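Local coordinates for protein fumarase E (Shigella flexneri 2a str. 2457T, PDB 3C8G) that probably catalyses the addition of water to fumarate, giving malate, but not the reverse reaction, and works as a homodimer, at residues S120-I125 against T160-T165. Sequence-based numbering, arbitrary orientation.
Sequences SNVNSI and TLAVTT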
ATOM      1  N   SER A 120     -14.367  24.279 -12.489  1.00 62.78           N
ATOM      2  CA  SER A 120     -15.161  24.867 -11.417  1.00 63.83           C
ATOM      3  C   SER A 120     -15.035  24.097 -10.111  1.00 64.31           C
ATOM      4  O   SER A 120     -15.411  24.604  -9.070  1.00 64.39           O
ATOM      5  CB  SER A 120     -16.621  24.982 -11.828  1.00 63.61           C
ATOM      6  OG  SER A 120     -16.734  26.053 -12.773  1.00 67.05           O
ATOM      7  N   ASN A 121     -14.504  22.873 -10.159  1.00 64.67           N
ATOM      8  CA  ASN A 121     -14.368  22.093  -8.948  1.00 64.71           C
ATOM      9  C   ASN A 121     -12.927  21.789  -8.575  1.00 64.23           C
ATOM     10  O   ASN A 121     -12.687  20.996  -7.674  1.00 64.49           O
ATOM     11  CB  ASN A 121     -15.170  20.797  -9.047  1.00 65.65           C
ATOM     12  CG  ASN A 121     -16.661  21.027  -9.008  1.00 67.52           C
ATOM     13  OD1 ASN A 121     -17.157  21.958  -8.369  1.00 68.77           O
ATOM     14  ND2 ASN A 121     -17.397  20.144  -9.666  1.00 71.00           N
ATOM     15  N   VAL A 122     -11.975  22.400  -9.276  1.00 63.40           N
ATOM     16  CA  VAL A 122     -10.572  22.268  -8.912  1.00 63.05           C
ATOM     17  C   VAL A 122     -10.239  23.368  -7.940  1.00 62.50           C
ATOM     18  O   VAL A 122     -10.217  24.543  -8.319  1.00 63.29           O
ATOM     19  CB  VAL A 122      -9.661  22.380 -10.138  1.00 63.27           C
ATOM     20  CG1 VAL A 122      -8.214  22.317  -9.728  1.00 63.59           C
ATOM     21  CG2 VAL A 122      -9.968  21.270 -11.130  1.00 62.84           C
ATOM     22  N   ASN A 123      -9.985  23.007  -6.690  1.00 61.99           N
ATOM     23  CA  ASN A 123      -9.755  24.012  -5.634  1.00 61.71           C
ATOM     24  C   ASN A 123      -8.598  24.954  -5.875  1.00 61.49           C
ATOM     25  O   ASN A 123      -8.619  26.110  -5.412  1.00 62.18           O
ATOM     26  CB  ASN A 123      -9.524  23.352  -4.288  1.00 61.74           C
ATOM     27  CG  ASN A 123     -10.769  22.760  -3.718  1.00 62.02           C
ATOM     28  OD1 ASN A 123     -10.867  21.548  -3.581  1.00 60.06           O
ATOM     29  ND2 ASN A 123     -11.731  23.611  -3.359  1.00 60.91           N
ATOM     30  N   SER A 124      -7.574  24.489  -6.569  1.00 60.73           N
ATOM     31  CA  SER A 124      -6.432  25.353  -6.750  1.00 61.44           C
ATOM     32  C   SER A 124      -6.711  26.399  -7.842  1.00 61.12           C
ATOM     33  O   SER A 124      -6.026  27.431  -7.927  1.00 61.54           O
ATOM     34  CB  SER A 124      -5.205  24.553  -7.089  1.00 60.95           C
ATOM     35  OG  SER A 124      -5.348  24.132  -8.416  1.00 64.92           O
ATOM     36  N   ILE A 125      -7.711  26.134  -8.676  1.00 60.26           N
ATOM     37  CA  ILE A 125      -8.096  27.103  -9.653  1.00 59.54           C
ATOM     38  C   ILE A 125      -9.081  28.043  -8.972  1.00 59.71           C
ATOM     39  O   ILE A 125      -8.844  29.244  -8.891  1.00 59.17           O
ATOM     40  CB  ILE A 125      -8.662  26.485 -10.938  1.00 59.26           C
ATOM     41  CG1 ILE A 125      -7.553  25.729 -11.671  1.00 59.13           C
ATOM     42  CG2 ILE A 125      -9.260  27.568 -11.808  1.00 57.88           C
ATOM     43  CD1 ILE A 125      -8.038  24.853 -12.838  1.00 59.49           C
ATOM     44  N   THR A 160      -2.724  24.329 -16.065  1.00 55.51           N
ATOM     45  CA  THR A 160      -1.292  24.164 -15.887  1.00 55.78           C
ATOM     46  C   THR A 160      -0.984  24.690 -14.508  1.00 56.50           C
ATOM     47  O   THR A 160      -0.154  24.132 -13.779  1.00 57.04           O
ATOM     48  CB  THR A 160      -0.507  24.899 -16.992  1.00 55.57           C
ATOM     49  OG1 THR A 160      -0.943  24.391 -18.247  1.00 54.49           O
ATOM     50  CG2 THR A 160       0.973  24.671 -16.890  1.00 53.74           C
ATOM     51  N   LEU A 161      -1.704  25.721 -14.105  1.00 57.01           N
ATOM     52  CA  LEU A 161      -1.439  26.265 -12.812  1.00 58.08           C
ATOM     53  C   LEU A 161      -1.864  25.238 -11.747  1.00 58.99           C
ATOM     54  O   LEU A 161      -1.108  24.989 -10.814  1.00 60.52           O
ATOM     55  CB  LEU A 161      -2.086  27.629 -12.658  1.00 57.79           C
ATOM     56  CG  LEU A 161      -1.886  28.511 -11.390  1.00 59.68           C
ATOM     57  CD1 LEU A 161      -2.779  27.955 -10.244  1.00 60.47           C
ATOM     58  CD2 LEU A 161      -0.394  28.814 -10.945  1.00 54.00           C
ATOM     59  N   ALA A 162      -3.019  24.602 -11.904  1.00 58.86           N
ATOM     60  CA  ALA A 162      -3.440  23.590 -10.960  1.00 59.50           C
ATOM     61  C   ALA A 162      -2.409  22.478 -10.790  1.00 59.84           C
ATOM     62  O   ALA A 162      -2.218  22.001  -9.678  1.00 59.23           O
ATOM     63  CB  ALA A 162      -4.756  22.980 -11.378  1.00 60.23           C
ATOM     64  N   VAL A 163      -1.754  22.042 -11.871  1.00 60.25           N
ATOM     65  CA  VAL A 163      -0.839  20.898 -11.705  1.00 60.54           C
ATOM     66  C   VAL A 163       0.461  21.384 -11.103  1.00 60.48           C
ATOM     67  O   VAL A 163       1.005  20.782 -10.189  1.00 61.48           O
ATOM     68  CB  VAL A 163      -0.669  19.913 -12.968  1.00 60.32           C
ATOM     69  CG1 VAL A 163      -1.849  19.947 -13.910  1.00 58.11           C
ATOM     70  CG2 VAL A 163       0.575  20.133 -13.702  1.00 60.06           C
ATOM     71  N   THR A 164       0.921  22.517 -11.582  1.00 60.46           N
ATOM     72  CA  THR A 164       2.049  23.194 -10.968  1.00 60.20           C
ATOM     73  C   THR A 164       1.874  23.397  -9.465  1.00 60.27           C
ATOM     74  O   THR A 164       2.757  22.987  -8.692  1.00 59.69           O
ATOM     75  CB  THR A 164       2.342  24.468 -11.725  1.00 60.07           C
ATOM     76  OG1 THR A 164       3.321  24.145 -12.718  1.00 61.46           O
ATOM     77  CG2 THR A 164       2.841  25.601 -10.850  1.00 59.98           C
ATOM     78  N   THR A 165       0.749  23.976  -9.038  1.00 60.34           N
ATOM     79  CA  THR A 165       0.589  24.219  -7.618  1.00 61.55           C
ATOM     80  C   THR A 165       0.393  22.913  -6.857  1.00 62.37           C
ATOM     81  O   THR A 165       0.889  22.762  -5.742  1.00 62.40           O
ATOM     82  CB  THR A 165      -0.405  25.395  -7.211  1.00 62.03           C
ATOM     83  OG1 THR A 165      -1.287  24.976  -6.154  1.00 63.61           O
ATOM     84  CG2 THR A 165      -1.212  25.889  -8.342  1.00 61.32           C
TER
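Ser124, in the first turn of the short helix 123-126, comes against Ala162 of the long helix 148-169 with their CA atoms 5.5 Å apart, a close approach with the small side chains of both between them. The methyl of Ala162 is the centre of the contact and is touched by three residues. From Val122 it receives one branch, CG1, which lies anti to the backbone N (chi1 177°) and reaches the Ala162 CB at 3.9 Å. Ile125 comes alongside with the middle of its chain rather than its end alone: CG1 is 3.9 Å from the same Ala162 CB, and CD1 is only slightly farther. Between these two apolar groups and the next turn of the long helix sits the hydroxyl of Ser124, turned to lie between its own N and carbonyl carbon (chi1 74°); Ser124 OG is 3.2 Å from both CA and CB of Ala162, a snug van der Waals contact with the backbone carbon and the methyl together. Beyond this patch, Leu161 CD1 stands 4.0 Å from Ser124 O, and one turn on Thr165 OG1 lies 4.1 Å from Ser124 CB. Val122 is the N-cap residue of the short helix, and its O accepts the N-H of Ile125, which closes the first turn. The two N-H groups between them, those of Asn123 and Ser124, go to Asp90 of helix 87-104, on OD1 and OD2 respectively, so a carboxylate from a third helix bridges the first N-H groups of the short helix, an arrangement that would favour its negative charge at this helix end. Phe94 of that helix also packs on Ala162. The arrangement is a close helix-helix approach over alanine and serine, joining a capped short helix to the long C-terminal helix within the all-helical MtlR/FumE fold.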